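Local coordinates for putative permease protein, ABC transporter (Porphyromonas gingivalis, PDB 3IS6) that is probably a permease component of an ABC transporter, with this piece forming its MacB-like periplasmic core domain, at residues L200-Q203 with K204-Q207; E5-F8 with P9-R13; M159-P162 with I163-P167; L236-M239 with L240-Q243. All coordinates share one frame; numbering follows the deposited sequence.

Contact 1 of 4, residues L200-Q203 with K204-Q207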
loop_
_atom_site.group_PDB
_atom_site.type_symbol
_atom_site.label_atom_id
_atom_site.label_comp_id
_atom_site.label_asym_id
_atom_site.label_seq_id
_atom_site.Cartn_x
_atom_site.Cartn_y
_atom_site.Cartn_z
ATOM N N LEU A 200 -24.292 -5.423 13.540
ATOM C CA LEU A 200 -24.918 -4.211 13.081
ATOM C C LEU A 200 -24.592 -3.022 13.954
ATOM O O LEU A 200 -24.413 -1.945 13.472
ATOM C CB LEU A 200 -26.406 -4.387 13.104
ATOM C CG LEU A 200 -27.223 -3.922 11.936
ATOM C CD1 LEU A 200 -28.579 -3.593 12.415
ATOM C CD2 LEU A 200 -26.642 -2.812 11.170
ATOM N N GLU A 201 -24.570 -3.239 15.251
ATOM C CA GLU A 201 -24.269 -2.183 16.170
ATOM C C GLU A 201 -22.864 -1.712 15.910
ATOM O O GLU A 201 -22.621 -0.560 15.749
ATOM C CB GLU A 201 -24.354 -2.708 17.589
ATOM C CG GLU A 201 -25.723 -2.867 18.130
ATOM C CD GLU A 201 -25.702 -3.442 19.537
ATOM O OE1 GLU A 201 -24.956 -2.924 20.395
ATOM O OE2 GLU A 201 -26.388 -4.449 19.780
HETATM N N MSE A 202 -21.956 -2.645 15.779
HETATM C CA MSE A 202 -20.597 -2.328 15.463
HETATM C C MSE A 202 -20.481 -1.585 14.139
HETATM O O MSE A 202 -19.778 -0.626 14.047
HETATM C CB MSE A 202 -19.819 -3.630 15.395
HETATM C CG MSE A 202 -18.370 -3.521 15.020
HETATM SE SE MSE A 202 -17.584 -5.160 14.511
HETATM C CE MSE A 202 -18.364 -5.347 12.828
ATOM N N GLN A 203 -21.208 -2.003 13.123
ATOM C CA GLN A 203 -21.131 -1.376 11.822
ATOM C C GLN A 203 -21.542 0.076 11.871
ATOM O O GLN A 203 -20.942 0.906 11.273
ATOM C CB GLN A 203 -22.024 -2.116 10.851
ATOM C CG GLN A 203 -21.980 -1.623 9.439
ATOM C CD GLN A 203 -23.024 -2.267 8.523
ATOM O OE1 GLN A 203 -23.056 -2.036 7.337
ATOM N NE2 GLN A 203 -23.856 -3.081 9.093
ATOM N N LYS A 204 -22.599 0.346 12.601
ATOM C CA LYS A 204 -23.117 1.685 12.783
ATOM C C LYS A 204 -22.139 2.621 13.498
ATOM O O LYS A 204 -22.056 3.773 13.192
ATOM C CB LYS A 204 -24.447 1.624 13.509
ATOM C CG LYS A 204 -25.565 1.067 12.667
ATOM C CD LYS A 204 -26.801 0.786 13.463
ATOM C CE LYS A 204 -28.001 0.525 12.575
ATOM N NZ LYS A 204 -29.234 0.433 13.396
ATOM N N ARG A 205 -21.413 2.087 14.454
ATOM C CA ARG A 205 -20.397 2.824 15.166
ATOM C C ARG A 205 -19.264 3.274 14.284
ATOM O O ARG A 205 -18.719 4.322 14.498
ATOM C CB ARG A 205 -19.788 1.966 16.244
ATOM C CG ARG A 205 -20.379 2.052 17.590
ATOM C CD ARG A 205 -19.680 1.072 18.485
ATOM N NE ARG A 205 -20.600 0.068 18.951
ATOM C CZ ARG A 205 -20.415 -1.232 18.918
ATOM N NH1 ARG A 205 -19.325 -1.775 18.452
ATOM N NH2 ARG A 205 -21.359 -1.995 19.364
ATOM N N HIS A 206 -18.857 2.453 13.337
ATOM C CA HIS A 206 -17.654 2.740 12.611
ATOM C C HIS A 206 -17.787 3.206 11.206
ATOM O O HIS A 206 -16.855 3.694 10.654
ATOM C CB HIS A 206 -16.807 1.506 12.546
ATOM C CG HIS A 206 -16.220 1.097 13.842
ATOM N ND1 HIS A 206 -16.845 0.229 14.692
ATOM C CD2 HIS A 206 -15.046 1.400 14.413
ATOM C CE1 HIS A 206 -16.087 0.019 15.741
ATOM N NE2 HIS A 206 -14.990 0.723 15.595
ATOM N N GLN A 207 -18.930 3.016 10.601
ATOM C CA GLN A 207 -19.057 3.207 9.184
ATOM C C GLN A 207 -19.940 4.376 8.847
ATOM O O GLN A 207 -21.039 4.467 9.309
ATOM C CB GLN A 207 -19.656 1.940 8.574
ATOM C CG GLN A 207 -19.487 1.822 7.108
ATOM C CD GLN A 207 -20.064 0.564 6.568
ATOM O OE1 GLN A 207 -21.250 0.342 6.618
ATOM N NE2 GLN A 207 -19.213 -0.276 6.039
#

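Contact 2 of 4, residues E5-F8 with P9-R13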
loop_
_atom_site.group_PDB
_atom_site.type_symbol
_atom_site.label_atom_id
_atom_site.label_comp_id
_atom_site.label_asym_id
_atom_site.label_seq_id
_atom_site.Cartn_x
_atom_site.Cartn_y
_atom_site.Cartn_z
ATOM N N GLU A 5 -3.796 -34.726 5.708
ATOM C CA GLU A 5 -3.680 -33.308 6.061
ATOM C C GLU A 5 -4.438 -32.874 7.313
ATOM O O GLU A 5 -5.530 -33.296 7.582
ATOM C CB GLU A 5 -3.998 -32.414 4.880
ATOM C CG GLU A 5 -3.142 -32.763 3.722
ATOM C CD GLU A 5 -2.183 -31.703 3.365
ATOM O OE1 GLU A 5 -0.983 -31.878 3.505
ATOM O OE2 GLU A 5 -2.649 -30.695 2.915
ATOM N N ARG A 6 -3.796 -32.020 8.073
ATOM C CA ARG A 6 -4.339 -31.560 9.299
ATOM C C ARG A 6 -5.556 -30.694 9.151
ATOM O O ARG A 6 -5.675 -29.940 8.233
ATOM C CB ARG A 6 -3.254 -30.812 10.079
ATOM C CG ARG A 6 -2.353 -29.898 9.300
ATOM C CD ARG A 6 -1.412 -29.106 10.233
ATOM N NE ARG A 6 -1.625 -27.664 10.185
ATOM C CZ ARG A 6 -1.103 -26.884 9.257
ATOM N NH1 ARG A 6 -0.340 -27.431 8.309
ATOM N NH2 ARG A 6 -1.349 -25.577 9.272
ATOM N N ASP A 7 -6.456 -30.826 10.095
ATOM C CA ASP A 7 -7.454 -29.845 10.355
ATOM C C ASP A 7 -6.810 -28.676 11.074
ATOM O O ASP A 7 -5.918 -28.855 11.836
ATOM C CB ASP A 7 -8.515 -30.390 11.258
ATOM C CG ASP A 7 -9.204 -31.582 10.697
ATOM O OD1 ASP A 7 -9.497 -31.629 9.513
ATOM O OD2 ASP A 7 -9.471 -32.471 11.492
ATOM N N PHE A 8 -7.333 -27.492 10.842
ATOM C CA PHE A 8 -6.948 -26.324 11.576
ATOM C C PHE A 8 -7.456 -26.467 13.022
ATOM O O PHE A 8 -8.362 -27.206 13.272
ATOM C CB PHE A 8 -7.558 -25.107 10.933
ATOM C CG PHE A 8 -6.999 -24.774 9.586
ATOM C CD1 PHE A 8 -5.652 -24.818 9.339
ATOM C CD2 PHE A 8 -7.826 -24.386 8.572
ATOM C CE1 PHE A 8 -5.155 -24.496 8.121
ATOM C CE2 PHE A 8 -7.332 -24.070 7.362
ATOM C CZ PHE A 8 -6.000 -24.128 7.132
ATOM N N PRO A 9 -6.872 -25.748 13.961
ATOM C CA PRO A 9 -7.334 -25.827 15.340
ATOM C C PRO A 9 -8.765 -25.340 15.490
ATOM O O PRO A 9 -9.116 -24.357 14.936
ATOM C CB PRO A 9 -6.391 -24.871 16.047
ATOM C CG PRO A 9 -5.230 -24.861 15.253
ATOM C CD PRO A 9 -5.627 -24.996 13.872
ATOM N N HIS A 10 -9.590 -26.066 16.217
ATOM C CA HIS A 10 -10.923 -25.625 16.496
ATOM C C HIS A 10 -11.707 -25.278 15.248
ATOM O O HIS A 10 -12.459 -24.351 15.241
ATOM C CB HIS A 10 -10.870 -24.461 17.432
ATOM C CG HIS A 10 -9.903 -24.652 18.542
ATOM N ND1 HIS A 10 -10.084 -25.586 19.527
ATOM C CD2 HIS A 10 -8.734 -24.043 18.814
ATOM C CE1 HIS A 10 -9.071 -25.548 20.357
ATOM N NE2 HIS A 10 -8.235 -24.622 19.945
ATOM N N HIS A 11 -11.530 -26.063 14.203
ATOM C CA HIS A 11 -12.025 -25.723 12.882
ATOM C C HIS A 11 -13.513 -25.648 12.794
ATOM O O HIS A 11 -14.062 -24.959 11.992
ATOM C CB HIS A 11 -11.456 -26.626 11.827
ATOM C CG HIS A 11 -12.058 -27.974 11.816
ATOM N ND1 HIS A 11 -11.664 -28.963 12.677
ATOM C CD2 HIS A 11 -13.030 -28.503 11.051
ATOM C CE1 HIS A 11 -12.371 -30.046 12.442
ATOM N NE2 HIS A 11 -13.210 -29.790 11.466
ATOM N N ASP A 12 -14.149 -26.373 13.684
ATOM C CA ASP A 12 -15.575 -26.381 13.818
ATOM C C ASP A 12 -16.087 -25.033 14.276
ATOM O O ASP A 12 -17.216 -24.740 14.105
ATOM C CB ASP A 12 -15.979 -27.489 14.771
ATOM C CG ASP A 12 -15.049 -27.588 15.966
ATOM O OD1 ASP A 12 -13.896 -28.021 15.830
ATOM O OD2 ASP A 12 -15.482 -27.201 17.056
ATOM N N ARG A 13 -15.233 -24.237 14.886
ATOM C CA ARG A 13 -15.608 -22.922 15.383
ATOM C C ARG A 13 -15.117 -21.713 14.577
ATOM O O ARG A 13 -15.268 -20.607 14.991
ATOM C CB ARG A 13 -15.194 -22.776 16.844
ATOM C CG ARG A 13 -15.896 -23.720 17.758
ATOM C CD ARG A 13 -15.620 -23.427 19.195
ATOM N NE ARG A 13 -14.439 -24.081 19.692
ATOM C CZ ARG A 13 -13.463 -23.445 20.297
ATOM N NH1 ARG A 13 -13.533 -22.159 20.447
ATOM N NH2 ARG A 13 -12.417 -24.087 20.731
#

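Contact 3 of 4, residues M159-P162 with I163-P167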
loop_
_atom_site.group_PDB
_atom_site.type_symbol
_atom_site.label_atom_id
_atom_site.label_comp_id
_atom_site.label_asym_id
_atom_site.label_seq_id
_atom_site.Cartn_x
_atom_site.Cartn_y
_atom_site.Cartn_z
HETATM N N MSE A 159 4.862 -17.334 0.732
HETATM C CA MSE A 159 5.511 -16.346 1.563
HETATM C C MSE A 159 4.489 -15.558 2.354
HETATM O O MSE A 159 3.490 -15.191 1.841
HETATM C CB MSE A 159 6.346 -15.407 0.689
HETATM C CG MSE A 159 6.941 -14.170 1.354
HETATM SE SE MSE A 159 8.333 -13.255 0.278
HETATM C CE MSE A 159 7.210 -12.326 -0.852
ATOM N N LEU A 160 4.796 -15.267 3.594
ATOM C CA LEU A 160 3.945 -14.472 4.428
ATOM C C LEU A 160 4.643 -13.181 4.826
ATOM O O LEU A 160 5.755 -13.206 5.233
ATOM C CB LEU A 160 3.546 -15.235 5.674
ATOM C CG LEU A 160 2.680 -16.481 5.577
ATOM C CD1 LEU A 160 2.640 -17.266 6.832
ATOM C CD2 LEU A 160 1.330 -16.135 5.117
ATOM N N LEU A 161 3.944 -12.070 4.706
ATOM C CA LEU A 161 4.442 -10.767 5.068
ATOM C C LEU A 161 3.482 -10.127 6.037
ATOM O O LEU A 161 2.352 -10.431 6.029
ATOM C CB LEU A 161 4.550 -9.891 3.850
ATOM C CG LEU A 161 5.690 -10.114 2.889
ATOM C CD1 LEU A 161 5.500 -9.354 1.650
ATOM C CD2 LEU A 161 6.966 -9.759 3.503
ATOM N N PRO A 162 3.935 -9.220 6.868
ATOM C CA PRO A 162 3.019 -8.605 7.802
ATOM C C PRO A 162 1.977 -7.743 7.125
ATOM O O PRO A 162 2.243 -7.056 6.186
ATOM C CB PRO A 162 3.931 -7.771 8.683
ATOM C CG PRO A 162 5.199 -8.238 8.457
ATOM C CD PRO A 162 5.281 -8.726 7.085
ATOM N N ILE A 163 0.785 -7.778 7.676
ATOM C CA ILE A 163 -0.339 -7.047 7.168
ATOM C C ILE A 163 -0.114 -5.557 7.239
ATOM O O ILE A 163 -0.662 -4.829 6.492
ATOM C CB ILE A 163 -1.666 -7.455 7.797
ATOM C CG1 ILE A 163 -2.760 -7.299 6.772
ATOM C CG2 ILE A 163 -1.978 -6.670 8.985
ATOM C CD1 ILE A 163 -3.877 -8.101 7.016
ATOM N N THR A 164 0.806 -5.159 8.099
ATOM C CA THR A 164 1.169 -3.774 8.325
ATOM C C THR A 164 1.896 -3.172 7.131
ATOM O O THR A 164 2.173 -2.036 7.112
ATOM C CB THR A 164 1.982 -3.565 9.604
ATOM O OG1 THR A 164 2.986 -4.548 9.706
ATOM C CG2 THR A 164 1.117 -3.658 10.783
ATOM N N TRP A 165 2.203 -3.965 6.143
ATOM C CA TRP A 165 2.701 -3.439 4.904
ATOM C C TRP A 165 1.647 -2.565 4.281
ATOM O O TRP A 165 1.947 -1.696 3.543
ATOM C CB TRP A 165 3.072 -4.534 3.936
ATOM C CG TRP A 165 4.444 -4.999 4.047
ATOM C CD1 TRP A 165 5.105 -5.282 5.164
ATOM C CD2 TRP A 165 5.327 -5.257 2.988
ATOM N NE1 TRP A 165 6.350 -5.696 4.887
ATOM C CE2 TRP A 165 6.512 -5.693 3.541
ATOM C CE3 TRP A 165 5.232 -5.163 1.616
ATOM C CZ2 TRP A 165 7.586 -6.017 2.787
ATOM C CZ3 TRP A 165 6.305 -5.481 0.872
ATOM C CH2 TRP A 165 7.463 -5.910 1.452
HETATM N N MSE A 166 0.400 -2.850 4.554
HETATM C CA MSE A 166 -0.686 -2.086 3.994
HETATM C C MSE A 166 -0.780 -0.716 4.668
HETATM O O MSE A 166 -0.519 -0.586 5.816
HETATM C CB MSE A 166 -2.018 -2.836 4.113
HETATM C CG MSE A 166 -2.122 -4.122 3.351
HETATM SE SE MSE A 166 -2.310 -3.930 1.481
HETATM C CE MSE A 166 -3.933 -3.138 1.432
ATOM N N PRO A 167 -1.215 0.271 3.934
ATOM C CA PRO A 167 -1.341 1.608 4.456
ATOM C C PRO A 167 -2.337 1.655 5.586
ATOM O O PRO A 167 -3.280 0.914 5.587
ATOM C CB PRO A 167 -1.913 2.344 3.276
ATOM C CG PRO A 167 -1.460 1.676 2.181
ATOM C CD PRO A 167 -1.383 0.267 2.491
#

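Contact 4 of 4, residues L236-M239 with L240-Q243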
loop_
_atom_site.group_PDB
_atom_site.type_symbol
_atom_site.label_atom_id
_atom_site.label_comp_id
_atom_site.label_asym_id
_atom_site.label_seq_id
_atom_site.Cartn_x
_atom_site.Cartn_y
_atom_site.Cartn_z
ATOM N N LEU A 236 -5.295 -34.271 -15.659
ATOM C CA LEU A 236 -4.509 -35.480 -15.637
ATOM C C LEU A 236 -3.076 -35.122 -15.337
ATOM O O LEU A 236 -2.433 -35.777 -14.571
ATOM C CB LEU A 236 -4.553 -36.185 -16.978
ATOM C CG LEU A 236 -5.191 -37.544 -17.071
ATOM C CD1 LEU A 236 -6.362 -37.628 -16.222
ATOM C CD2 LEU A 236 -5.557 -37.806 -18.493
ATOM N N VAL A 237 -2.608 -34.046 -15.929
ATOM C CA VAL A 237 -1.266 -33.604 -15.692
ATOM C C VAL A 237 -1.063 -33.269 -14.231
ATOM O O VAL A 237 -0.125 -33.700 -13.657
ATOM C CB VAL A 237 -0.990 -32.387 -16.489
ATOM C CG1 VAL A 237 0.174 -31.665 -15.967
ATOM C CG2 VAL A 237 -0.812 -32.735 -17.898
ATOM N N ASN A 238 -1.954 -32.530 -13.615
ATOM C CA ASN A 238 -1.773 -32.252 -12.229
ATOM C C ASN A 238 -1.819 -33.509 -11.383
ATOM O O ASN A 238 -0.989 -33.714 -10.540
ATOM C CB ASN A 238 -2.840 -31.285 -11.729
ATOM C CG ASN A 238 -2.528 -29.856 -12.040
ATOM O OD1 ASN A 238 -1.415 -29.517 -12.314
ATOM N ND2 ASN A 238 -3.515 -29.017 -11.979
HETATM N N MSE A 239 -2.797 -34.351 -11.623
HETATM C CA MSE A 239 -3.007 -35.536 -10.825
HETATM C C MSE A 239 -1.873 -36.545 -10.903
HETATM O O MSE A 239 -1.528 -37.143 -9.935
HETATM C CB MSE A 239 -4.366 -36.173 -11.102
HETATM C CG MSE A 239 -5.512 -35.395 -10.560
HETATM SE SE MSE A 239 -7.172 -36.259 -10.685
HETATM C CE MSE A 239 -7.247 -36.546 -12.528
ATOM N N LEU A 240 -1.298 -36.687 -12.074
ATOM C CA LEU A 240 -0.246 -37.656 -12.327
ATOM C C LEU A 240 0.979 -37.384 -11.487
ATOM O O LEU A 240 1.658 -38.270 -11.083
ATOM C CB LEU A 240 0.145 -37.670 -13.795
ATOM C CG LEU A 240 1.123 -38.729 -14.268
ATOM C CD1 LEU A 240 0.846 -40.041 -13.681
ATOM C CD2 LEU A 240 1.133 -38.806 -15.743
ATOM N N ARG A 241 1.248 -36.117 -11.274
ATOM C CA ARG A 241 2.427 -35.681 -10.579
ATOM C C ARG A 241 2.405 -36.104 -9.127
ATOM O O ARG A 241 3.407 -36.297 -8.543
ATOM C CB ARG A 241 2.576 -34.172 -10.771
ATOM C CG ARG A 241 2.988 -33.371 -9.582
ATOM C CD ARG A 241 3.203 -31.927 -9.925
ATOM N NE ARG A 241 1.962 -31.216 -10.077
ATOM C CZ ARG A 241 1.221 -30.798 -9.071
ATOM N NH1 ARG A 241 1.603 -30.992 -7.836
ATOM N NH2 ARG A 241 0.094 -30.188 -9.306
ATOM N N ILE A 242 1.245 -36.309 -8.562
ATOM C CA ILE A 242 1.173 -36.698 -7.178
ATOM C C ILE A 242 0.662 -38.091 -6.910
ATOM O O ILE A 242 0.291 -38.380 -5.821
ATOM C CB ILE A 242 0.298 -35.756 -6.388
ATOM C CG1 ILE A 242 -1.099 -35.729 -6.963
ATOM C CG2 ILE A 242 0.863 -34.388 -6.410
ATOM C CD1 ILE A 242 -1.995 -34.850 -6.264
ATOM N N GLN A 243 0.636 -38.961 -7.889
ATOM C CA GLN A 243 0.219 -40.316 -7.611
ATOM C C GLN A 243 1.413 -41.122 -7.145
ATOM O O GLN A 243 2.448 -40.567 -6.865
ATOM C CB GLN A 243 -0.399 -40.990 -8.825
ATOM C CG GLN A 243 -1.566 -40.322 -9.384
ATOM C CD GLN A 243 -2.635 -40.165 -8.399
ATOM O OE1 GLN A 243 -3.173 -39.095 -8.239
ATOM N NE2 GLN A 243 -2.965 -41.230 -7.721
#

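Contact 1 of 4, residues L200-Q203 with K204-Q207
The last turns of helix 196-206 bring L200-Q203 against K204-Q207, ending where Q207 leaves helical geometry. M202 O is the shared acceptor: M202 O accepts from H206 N (3.3 Å) and from H206 ND1 (3.1 Å), the latter nearly straight at 167° and close to the imidazole plane. H206 can reach back because its CG stands beside its own backbone N (chi1 -69°); a histidine suits a last turn, where its ring N-H adds a second bond to a carbonyl and its ring stacks with W174. R205 lays its guanidinium over the backbone of E201 and M202, M202 CA being 3.3 Å from R205 NH1. Its strongest partner is E50, a salt bridge from helix 43-50, whereas E201 OE1 makes a long salt bridge of 3.9 Å to R205 NH2, at the guanidinium edge with the two planes almost perpendicular. K204 crosses L200 at a slant, K204 CE 3.9 Å from L200 CD2. M202 packs on A46 and I47. Q207 N bonds to Q203 O at 3.0 Å. A histidine ring N-H doubling the backbone bond to M202 O marks this C-terminal helix turn, packed between helix 43-50 and strand 218-225.

Contact 2 of 4, residues E5-F8 with P9-R13
R13 N donates to H10 O at 2.8 Å just past the turn that carries F8 to H11, closing the short 3-10 segment 11-13. The bend itself is a type II beta turn from F8 to H11, with P9 and H10 at its corners. Proline suits the first corner, since its ring already fixes phi near the value needed, while H10 takes the positive phi of the second (54°). F8 O and H11 N, the ends of the turn, are 3.5 Å apart. Across the turn the side chains of D7 and H11 cross at a slant. D7 CB lies 3.7 Å from H11 ND1, and the carboxylate comes near the ring carbon, D7 OD2 being 3.9 Å from H11 CE1, with carboxylate and ring planes 30° apart. H11 reaches this place because its CG sits between its own N and carbonyl carbon (chi1 75°), which turns the imidazole so that D7 OD1 lies over one of its faces; H11 CB meanwhile rests 3.5 Å from F8 O. F8 packs its CB on P9 CD at 3.5 Å, then sends its ring into the protein, edge-to-face with F91 and in a cation-pi contact with R228. R13 anchors the far end through a salt bridge to E55. A proline-led type II turn running into a 3-10 segment is the motif that here delivers the N-terminal chain into strand 14-23.

Contact 3 of 4, residues M159-P162 with I163-P167
The chain leaves strand 159-162 through a 3-10 turn at 163-165, in which W165 N donates to P162 O over 3.1 Å at a nearly straight 167°, the donor standing above the carbonyl plane and not on a lone pair. This strand-to-3-10 junction belongs to the mixed sheet of the MacB-like core, where strand 159-162 lies between strand 74-83 and strand 109-113. L161 points its side chain at the indole, and its CD1 sits over one face of the W165 six-membered ring in a CH-pi contact, 3.9 Å from the centroid and 8° off the normal. The other branch, L161 CD2, lies 3.9 Å from W165 CZ2. L161 holds this position with CG beside its backbone N (chi1 -76°), and a branched leucine is well suited to the task, since one methyl can sit over the ring while the other reaches CZ2. P162 covers the other end of the indole: P162 CD is 3.9 Å from W165 CD1. Proline is a natural exit from a strand, having no N-H to offer a neighbouring strand, and its carbonyl remains available for the turn. The indole N-H of W165 is bonded to N107 O, so this buried donor is satisfied, while T164 OG1 bonds to N107 OD1; one asparagine therefore holds both residues. M239 of the second subunit packs on W165 and M166. T164 OG1 also lies 3.5 Å from P162 CB, in van der Waals contact beside the turn.

Contact 4 of 4, residues L236-M239 with L240-Q243
N238 and R241 lie side by side and point the same way, about one helical turn apart, with their amide and guanidinium planes 77° apart. The contact is a weak hydrogen bond: R241 NH2 approaches N238 OD1 at 3.4 Å with an angle of 167°, the oxygen being in the guanidinium plane at its edge. N238 O, by contrast, lies over one face of the same guanidinium. R241 reaches this place by a bend at chi3 (77°), which curls its end back along the helix. The stronger partner of NH2 is E232 in a salt bridge, and N238 gives its ND2 to D233 O, so the pair is tied to the loop before the helix. An arginine suits this spot because the two hydrogens of R241 NH2 can serve E232 and N238 OD1, and asparagine can offer an oxygen to one side and an NH2 to the other. The backbone carries the usual bond L240 N to L236 O at 2.9 Å, then tightens its turn, I242 N going to M239 O at 3.2 Å. The bent chain of M239 packs on P234. The change from i+4 to i+3 bonding is typical of the tightened C-terminal turn of a short surface helix, here 236-241.

How the contacts relate
All four contacts are local turns or helix ends, in series along the chain as contacts 2, 3, 1 and 4, and none touches another. Contacts 1 and 4 lie on opposite sides of the chain's centre, their own centres about 48 Å apart. Contact 2 comes within about 10 Å, nearest atoms, of both contact 3 and contact 4, and leads into strand 14-23 of the mixed sheet to which strand 159-162 of contact 3 also belongs. Contacts 3 and 4 have centres about 33 Å apart within the chain; in the assembly contact 3 is met by M239 of the second subunit, the counterpart of the M239 in contact 4.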